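Local coordinates for protein acyltransferase (Streptococcus pneumoniae, PDB 5UG1) that probably transfers acetyl groups onto hydroxyl oxygens of cell-wall peptidoglycan, as the extracellular catalytic domain of O-acetyltransferase A, at residues Lys56-Ala61 / Lys79-Gly84; Ile88-Tyr93 / Asp162-Ala167. All blocks are in the same frame, centred on the assembly; numbering follows the deposited sequence.

Contact 1: residues Lys56-Ala61 / Lys79-Gly84; sequences KTVVIA and KNLPKG
Lys-56 and Gly-84 meet at the end of the sheet where strand 57-61 starts, and Val-58 and Leu-81 meet a little deeper. From its CB outward, the lysine approaches, touches and then leaves the glycine carbonyl. Its CB lies 4.5 Å from Gly-84 O, at the limit of contact. CG is the atom that touches: it stands 3.7 Å from Gly-84 O, carried there because CG points opposite the backbone N (chi1 -176°). At CD the chain is already receding, 4.6 Å from Gly-84 O, and the bend at chi3 (94°) swings CE and NZ away. The methylenes do the packing, while the ammonium group points away, toward Asp-4, in a long, weak ion pair.

It is the carbonyl O of Gly-84 that faces the Lys-56 methylenes. The glycine's phi is 98°, a positive value that glycine adopts readily, and the turn it makes feeds the chain into strand 86-90.

One step into the strand, CG2 of Val-58 approaches CD1 of Leu-81 at 4.2 Å. The two side chains run past each other in opposite directions and meet methyl to methyl. Leu-81 follows helix 70-80, and its side chain also touches Met-45 of helix 38-50, Met-87 of strand 86-90 and Tyr-121, while its carbonyl O accepts a hydrogen bond from Lys-177.

This is the return leg of the beta-alpha-beta unit formed by strand 57-61, helix 70-80 and strand 86-90, part of the parallel sheet of an atypical alpha/beta hydrolase fold. The contact is small, 112 Å² in all, and purely van der Waals between the two segments; what fixes their alignment is therefore more likely the neighbouring sheet bonds, such as those from Lys-56 and Val-58 to His-86, than any polar link of their own.

Contact 2: residues Ile88-Tyr93 / Asp162-Ala167; sequences ILVTPY and DTIATA
The flat carbonyl group of Ala-167 has one face against Ile-88: CD1 of the isoleucine sits above that plane, 3.9 Å from Ala-167 C and 4.0 Å from Ala-167 O. An extended chi2 (177°) stretches Ile-88 far enough to place CD1 there, while its CG2 branch meets Ala-167 CB at 3.9 Å. The small alanine thus takes both branches of the isoleucine: CG2 meets the methyl, and CD1 spans the methyl and the carbonyl. About a turn and a half earlier, and within the helix rather than across the contact, the carbonyl of Asp-162 is approached from opposite faces by Thr-166 N and Thr-166 OG1; the hydroxyl bond is 3.0 Å from OG1 to Asp-162 O, with OG1 tilted 28° from the plane.

In the fold, strand 86-90 is an inner strand of the five-stranded parallel sheet, and helix 150-171 packs on one face, one of the helices that flank the sheet on both sides in this atypical alpha/beta hydrolase fold. The second touch comes about one turn back toward the N terminus of that helix. There Val-90 and Ile-164 cross at about a right angle, and CG2 of Val-90 rests 4.1 Å from both CG1 and CD1 of Ile-164. Val-59 of the adjacent strand flanks Ile-88 and Val-90, and Ala-125 of strand 122-125 touches both Ile-88 and Ala-167.

Overall arrangement
From the N terminus, strand 57-61 comes first and helix 70-80 follows; contact 1 closes this short loop of 17 residues before the chain enters strand 86-90. Contact 2 opens on that strand and closes only 68 residues later, on helix 150-171, after helix 102-118 and strand 122-125 have been built. The two loops are therefore in series, neither nested nor crossed. They lie on opposite faces of the parallel sheet, and the sheet joins them: Val-58 O is 2.7 Å from Ile-88 N and Ile-60 N is 2.9 Å from Ile-88 O, both probable hydrogen bonds. Contact 1 ties strand 57-61 to the turn between helix 70-80 and strand 86-90; contact 2 ties strand 86-90 to helix 150-171.

Contact 1: residues Lys56-Ala61 / Lys79-Gly84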
ATOM      1  N   LYS A  56      -1.687  12.237  -9.892  1.00 21.11           N
ATOM      2  CA  LYS A  56      -3.097  12.096  -9.541  1.00 21.00           C
ATOM      3  C   LYS A  56      -3.345  10.916  -8.607  1.00 19.96           C
ATOM      4  O   LYS A  56      -4.063  11.041  -7.615  1.00 24.98           O
ATOM      5  CB  LYS A  56      -3.946  11.946 -10.802  1.00 24.46           C
ATOM      6  CG  LYS A  56      -5.428  11.884 -10.486  1.00 24.29           C
ATOM      7  CD  LYS A  56      -6.258  11.708 -11.719  1.00 26.01           C
ATOM      8  CE  LYS A  56      -6.542  10.245 -11.974  1.00 29.46           C
ATOM      9  NZ  LYS A  56      -7.390  10.066 -13.193  1.00 36.94           N
ATOM     10  N   THR A  57      -2.796   9.755  -8.921  1.00 19.89           N
ATOM     11  CA  THR A  57      -3.069   8.559  -8.140  1.00 23.53           C
ATOM     12  C   THR A  57      -1.915   8.307  -7.176  1.00 22.18           C
ATOM     13  O   THR A  57      -0.753   8.234  -7.591  1.00 21.01           O
ATOM     14  CB  THR A  57      -3.294   7.351  -9.048  1.00 25.13           C
ATOM     15  OG1 THR A  57      -4.214   7.709 -10.086  1.00 30.16           O
ATOM     16  CG2 THR A  57      -3.873   6.213  -8.256  1.00 27.48           C
ATOM     17  N   VAL A  58      -2.248   8.175  -5.894  1.00 18.69           N
ATOM     18  CA  VAL A  58      -1.288   7.970  -4.814  1.00 16.90           C
ATOM     19  C   VAL A  58      -1.526   6.587  -4.220  1.00 18.62           C
ATOM     20  O   VAL A  58      -2.653   6.254  -3.828  1.00 20.19           O
ATOM     21  CB  VAL A  58      -1.427   9.060  -3.735  1.00 24.28           C
ATOM     22  CG1 VAL A  58      -0.312   8.935  -2.698  1.00 21.70           C
ATOM     23  CG2 VAL A  58      -1.450  10.448  -4.375  1.00 24.41           C
ATOM     24  N   VAL A  59      -0.476   5.781  -4.151  1.00 16.85           N
ATOM     25  CA  VAL A  59      -0.554   4.459  -3.547  1.00 23.21           C
ATOM     26  C   VAL A  59       0.247   4.481  -2.254  1.00 20.72           C
ATOM     27  O   VAL A  59       1.459   4.731  -2.273  1.00 22.38           O
ATOM     28  CB  VAL A  59      -0.048   3.360  -4.493  1.00 23.03           C
ATOM     29  CG1 VAL A  59      -0.347   1.998  -3.888  1.00 17.99           C
ATOM     30  CG2 VAL A  59      -0.706   3.501  -5.878  1.00 18.37           C
ATOM     31  N   ILE A  60      -0.429   4.211  -1.138  1.00 16.19           N
ATOM     32  CA  ILE A  60       0.189   4.167   0.183  1.00 19.64           C
ATOM     33  C   ILE A  60       0.350   2.692   0.536  1.00 18.77           C
ATOM     34  O   ILE A  60      -0.624   2.019   0.893  1.00 21.70           O
ATOM     35  CB  ILE A  60      -0.643   4.914   1.236  1.00 21.78           C
ATOM     36  CG1 ILE A  60      -0.888   6.369   0.825  1.00 21.63           C
ATOM     37  CG2 ILE A  60       0.037   4.836   2.630  1.00 19.68           C
ATOM     38  CD1 ILE A  60       0.395   7.196   0.492  1.00 17.08           C
ATOM     39  N   ALA A  61       1.571   2.177   0.424  1.00 18.12           N
ATOM     40  CA  ALA A  61       1.847   0.756   0.644  1.00 18.16           C
ATOM     41  C   ALA A  61       2.674   0.598   1.918  1.00 27.55           C
ATOM     42  O   ALA A  61       3.879   0.327   1.893  1.00 19.66           O
ATOM     43  CB  ALA A  61       2.551   0.151  -0.588  1.00 19.08           C
ATOM     44  N   LYS A  79      -7.110  12.079   5.694  1.00 18.97           N
ATOM     45  CA  LYS A  79      -7.496  13.485   5.829  1.00 21.77           C
ATOM     46  C   LYS A  79      -6.582  14.394   5.011  1.00 20.81           C
ATOM     47  O   LYS A  79      -7.029  15.388   4.427  1.00 23.02           O
ATOM     48  CB  LYS A  79      -7.463  13.887   7.308  1.00 26.18           C
ATOM     49  CG  LYS A  79      -7.590  15.388   7.577  1.00 33.67           C
ATOM     50  CD  LYS A  79      -9.016  15.884   7.414  1.00 42.41           C
ATOM     51  CE  LYS A  79      -9.107  17.397   7.556  1.00 54.75           C
ATOM     52  NZ  LYS A  79      -8.512  17.886   8.836  1.00 60.51           N
ATOM     53  N   ASN A  80      -5.300  14.071   4.956  1.00 24.58           N
ATOM     54  CA  ASN A  80      -4.320  14.984   4.395  1.00 27.30           C
ATOM     55  C   ASN A  80      -4.104  14.780   2.905  1.00 22.79           C
ATOM     56  O   ASN A  80      -3.328  15.531   2.306  1.00 21.67           O
ATOM     57  CB  ASN A  80      -2.994  14.858   5.151  1.00 22.67           C
ATOM     58  CG  ASN A  80      -2.961  15.733   6.407  1.00 30.89           C
ATOM     59  OD1 ASN A  80      -2.701  16.934   6.330  1.00 32.13           O
ATOM     60  ND2 ASN A  80      -3.231  15.131   7.564  1.00 27.01           N
ATOM     61  N   LEU A  81      -4.766  13.798   2.300  1.00 21.79           N
ATOM     62  CA  LEU A  81      -4.693  13.644   0.854  1.00 20.59           C
ATOM     63  C   LEU A  81      -5.100  14.962   0.200  1.00 25.00           C
ATOM     64  O   LEU A  81      -6.162  15.505   0.532  1.00 19.48           O
ATOM     65  CB  LEU A  81      -5.604  12.515   0.375  1.00 17.48           C
ATOM     66  CG  LEU A  81      -5.658  12.269  -1.132  1.00 25.04           C
ATOM     67  CD1 LEU A  81      -4.407  11.526  -1.596  1.00 22.77           C
ATOM     68  CD2 LEU A  81      -6.916  11.509  -1.520  1.00 21.63           C
ATOM     69  N   PRO A  82      -4.274  15.526  -0.677  1.00 23.63           N
ATOM     70  CA  PRO A  82      -4.608  16.836  -1.245  1.00 24.55           C
ATOM     71  C   PRO A  82      -5.738  16.708  -2.241  1.00 25.89           C
ATOM     72  O   PRO A  82      -5.938  15.657  -2.855  1.00 25.82           O
ATOM     73  CB  PRO A  82      -3.309  17.277  -1.935  1.00 23.42           C
ATOM     74  CG  PRO A  82      -2.251  16.346  -1.426  1.00 18.76           C
ATOM     75  CD  PRO A  82      -2.951  15.061  -1.115  1.00 26.87           C
ATOM     76  N   LYS A  83      -6.489  17.797  -2.381  1.00 22.76           N
ATOM     77  CA  LYS A  83      -7.516  17.879  -3.406  1.00 25.81           C
ATOM     78  C   LYS A  83      -6.939  17.478  -4.755  1.00 30.67           C
ATOM     79  O   LYS A  83      -5.797  17.815  -5.080  1.00 22.42           O
ATOM     80  CB  LYS A  83      -8.067  19.307  -3.476  1.00 35.57           C
ATOM     81  CG  LYS A  83      -8.926  19.682  -2.289  1.00 48.69           C
ATOM     82  CD  LYS A  83      -9.481  21.105  -2.406  1.00 60.99           C
ATOM     83  CE  LYS A  83      -8.724  22.086  -1.506  1.00 64.03           C
ATOM     84  NZ  LYS A  83      -9.373  23.434  -1.441  1.00 66.78           N
ATOM     85  N   GLY A  84      -7.732  16.737  -5.531  1.00 25.03           N
ATOM     86  CA  GLY A  84      -7.387  16.408  -6.895  1.00 28.92           C
ATOM     87  C   GLY A  84      -6.761  15.047  -7.087  1.00 25.50           C
ATOM     88  O   GLY A  84      -6.379  14.712  -8.217  1.00 22.57           O
TER

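Contact 2: residues Ile88-Tyr93 / Asp162-Ala167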
ATOM      1  N   ILE A  88      -4.932   4.987  -3.119  1.00 24.20           N
ATOM      2  CA  ILE A  88      -5.063   3.542  -2.966  1.00 29.40           C
ATOM      3  C   ILE A  88      -4.342   3.118  -1.692  1.00 24.86           C
ATOM      4  O   ILE A  88      -3.181   3.486  -1.481  1.00 18.38           O
ATOM      5  CB  ILE A  88      -4.517   2.814  -4.200  1.00 17.97           C
ATOM      6  CG1 ILE A  88      -5.436   3.110  -5.377  1.00 21.35           C
ATOM      7  CG2 ILE A  88      -4.397   1.326  -3.961  1.00 18.46           C
ATOM      8  CD1 ILE A  88      -4.957   2.522  -6.597  1.00 27.16           C
ATOM      9  N   LEU A  89      -5.030   2.357  -0.839  1.00 24.89           N
ATOM     10  CA  LEU A  89      -4.462   1.886   0.421  1.00 22.03           C
ATOM     11  C   LEU A  89      -4.131   0.401   0.300  1.00 25.16           C
ATOM     12  O   LEU A  89      -5.016  -0.412  -0.005  1.00 22.27           O
ATOM     13  CB  LEU A  89      -5.435   2.134   1.577  1.00 24.07           C
ATOM     14  CG  LEU A  89      -5.999   3.554   1.683  1.00 24.36           C
ATOM     15  CD1 LEU A  89      -7.061   3.629   2.773  1.00 22.84           C
ATOM     16  CD2 LEU A  89      -4.895   4.579   1.926  1.00 21.26           C
ATOM     17  N   VAL A  90      -2.868   0.043   0.553  1.00 17.49           N
ATOM     18  CA  VAL A  90      -2.428  -1.349   0.507  1.00 18.37           C
ATOM     19  C   VAL A  90      -2.404  -1.891   1.937  1.00 24.64           C
ATOM     20  O   VAL A  90      -1.597  -1.452   2.768  1.00 20.21           O
ATOM     21  CB  VAL A  90      -1.059  -1.487  -0.167  1.00 19.34           C
ATOM     22  CG1 VAL A  90      -0.869  -2.926  -0.662  1.00 19.98           C
ATOM     23  CG2 VAL A  90      -0.928  -0.506  -1.321  1.00 18.33           C
ATOM     24  N   THR A  91      -3.287  -2.850   2.231  1.00 18.76           N
ATOM     25  CA  THR A  91      -3.403  -3.359   3.589  1.00 18.25           C
ATOM     26  C   THR A  91      -2.147  -4.145   3.963  1.00 23.05           C
ATOM     27  O   THR A  91      -1.519  -4.773   3.104  1.00 21.35           O
ATOM     28  CB  THR A  91      -4.635  -4.253   3.747  1.00 18.30           C
ATOM     29  OG1 THR A  91      -4.612  -5.295   2.761  1.00 20.13           O
ATOM     30  CG2 THR A  91      -5.955  -3.433   3.639  1.00 18.15           C
ATOM     31  N   PRO A  92      -1.738  -4.099   5.230  1.00 18.30           N
ATOM     32  CA  PRO A  92      -0.524  -4.802   5.642  1.00 19.80           C
ATOM     33  C   PRO A  92      -0.819  -6.249   6.009  1.00 23.82           C
ATOM     34  O   PRO A  92      -1.949  -6.617   6.327  1.00 29.35           O
ATOM     35  CB  PRO A  92      -0.062  -4.005   6.870  1.00 18.70           C
ATOM     36  CG  PRO A  92      -1.327  -3.488   7.447  1.00 18.29           C
ATOM     37  CD  PRO A  92      -2.291  -3.273   6.319  1.00 18.00           C
ATOM     38  N   TYR A  93       0.231  -7.071   5.966  1.00 24.36           N
ATOM     39  CA  TYR A  93       0.110  -8.484   6.325  1.00 21.28           C
ATOM     40  C   TYR A  93       1.281  -8.915   7.197  1.00 21.64           C
ATOM     41  O   TYR A  93       2.428  -8.932   6.737  1.00 20.92           O
ATOM     42  CB  TYR A  93       0.031  -9.363   5.079  1.00 20.20           C
ATOM     43  CG  TYR A  93      -0.018 -10.831   5.405  1.00 30.26           C
ATOM     44  CD1 TYR A  93      -1.169 -11.411   5.932  1.00 20.87           C
ATOM     45  CD2 TYR A  93       1.098 -11.644   5.200  1.00 23.87           C
ATOM     46  CE1 TYR A  93      -1.201 -12.771   6.242  1.00 21.73           C
ATOM     47  CE2 TYR A  93       1.069 -12.993   5.499  1.00 30.25           C
ATOM     48  CZ  TYR A  93      -0.079 -13.552   6.025  1.00 30.89           C
ATOM     49  OH  TYR A  93      -0.097 -14.899   6.319  1.00 23.28           O
ATOM     50  N   ASP A 162       0.358  -7.357  -8.778  1.00 24.94           N
ATOM     51  CA  ASP A 162      -0.931  -7.500  -9.455  1.00 23.24           C
ATOM     52  C   ASP A 162      -2.084  -7.021  -8.586  1.00 30.30           C
ATOM     53  O   ASP A 162      -3.102  -6.555  -9.112  1.00 29.33           O
ATOM     54  CB  ASP A 162      -1.163  -8.946  -9.872  1.00 31.53           C
ATOM     55  CG  ASP A 162      -0.324  -9.350 -11.082  1.00 50.17           C
ATOM     56  OD1 ASP A 162       0.105  -8.454 -11.848  1.00 54.48           O
ATOM     57  OD2 ASP A 162      -0.096 -10.567 -11.265  1.00 56.63           O
ATOM     58  N   THR A 163      -1.954  -7.142  -7.264  1.00 26.98           N
ATOM     59  CA  THR A 163      -2.987  -6.631  -6.371  1.00 26.31           C
ATOM     60  C   THR A 163      -3.149  -5.128  -6.542  1.00 22.68           C
ATOM     61  O   THR A 163      -4.269  -4.616  -6.635  1.00 21.45           O
ATOM     62  CB  THR A 163      -2.636  -6.976  -4.924  1.00 30.42           C
ATOM     63  OG1 THR A 163      -2.457  -8.392  -4.804  1.00 31.01           O
ATOM     64  CG2 THR A 163      -3.754  -6.540  -3.987  1.00 31.17           C
ATOM     65  N   ILE A 164      -2.028  -4.407  -6.603  1.00 23.67           N
ATOM     66  CA  ILE A 164      -2.074  -2.958  -6.768  1.00 25.39           C
ATOM     67  C   ILE A 164      -2.545  -2.589  -8.175  1.00 24.89           C
ATOM     68  O   ILE A 164      -3.355  -1.670  -8.350  1.00 28.38           O
ATOM     69  CB  ILE A 164      -0.696  -2.360  -6.416  1.00 26.94           C
ATOM     70  CG1 ILE A 164      -0.486  -2.454  -4.894  1.00 23.85           C
ATOM     71  CG2 ILE A 164      -0.556  -0.910  -6.886  1.00 21.48           C
ATOM     72  CD1 ILE A 164       0.944  -2.261  -4.466  1.00 20.56           C
ATOM     73  N   ALA A 165      -2.072  -3.307  -9.198  1.00 24.07           N
ATOM     74  CA  ALA A 165      -2.563  -3.053 -10.551  1.00 23.75           C
ATOM     75  C   ALA A 165      -4.078  -3.202 -10.619  1.00 27.41           C
ATOM     76  O   ALA A 165      -4.765  -2.385 -11.247  1.00 26.45           O
ATOM     77  CB  ALA A 165      -1.894  -3.997 -11.553  1.00 26.19           C
ATOM     78  N   THR A 166      -4.622  -4.227  -9.963  1.00 27.13           N
ATOM     79  CA  THR A 166      -6.067  -4.426 -10.003  1.00 28.48           C
ATOM     80  C   THR A 166      -6.805  -3.285  -9.314  1.00 24.25           C
ATOM     81  O   THR A 166      -7.851  -2.847  -9.793  1.00 28.93           O
ATOM     82  CB  THR A 166      -6.420  -5.770  -9.376  1.00 30.20           C
ATOM     83  OG1 THR A 166      -5.890  -6.810 -10.202  1.00 34.88           O
ATOM     84  CG2 THR A 166      -7.925  -5.943  -9.281  1.00 36.04           C
ATOM     85  N   ALA A 167      -6.270  -2.780  -8.197  1.00 23.22           N
ATOM     86  CA  ALA A 167      -6.867  -1.617  -7.542  1.00 21.25           C
ATOM     87  C   ALA A 167      -6.806  -0.373  -8.432  1.00 26.76           C
ATOM     88  O   ALA A 167      -7.772   0.393  -8.506  1.00 26.82           O
ATOM     89  CB  ALA A 167      -6.167  -1.353  -6.209  1.00 19.32           C
TER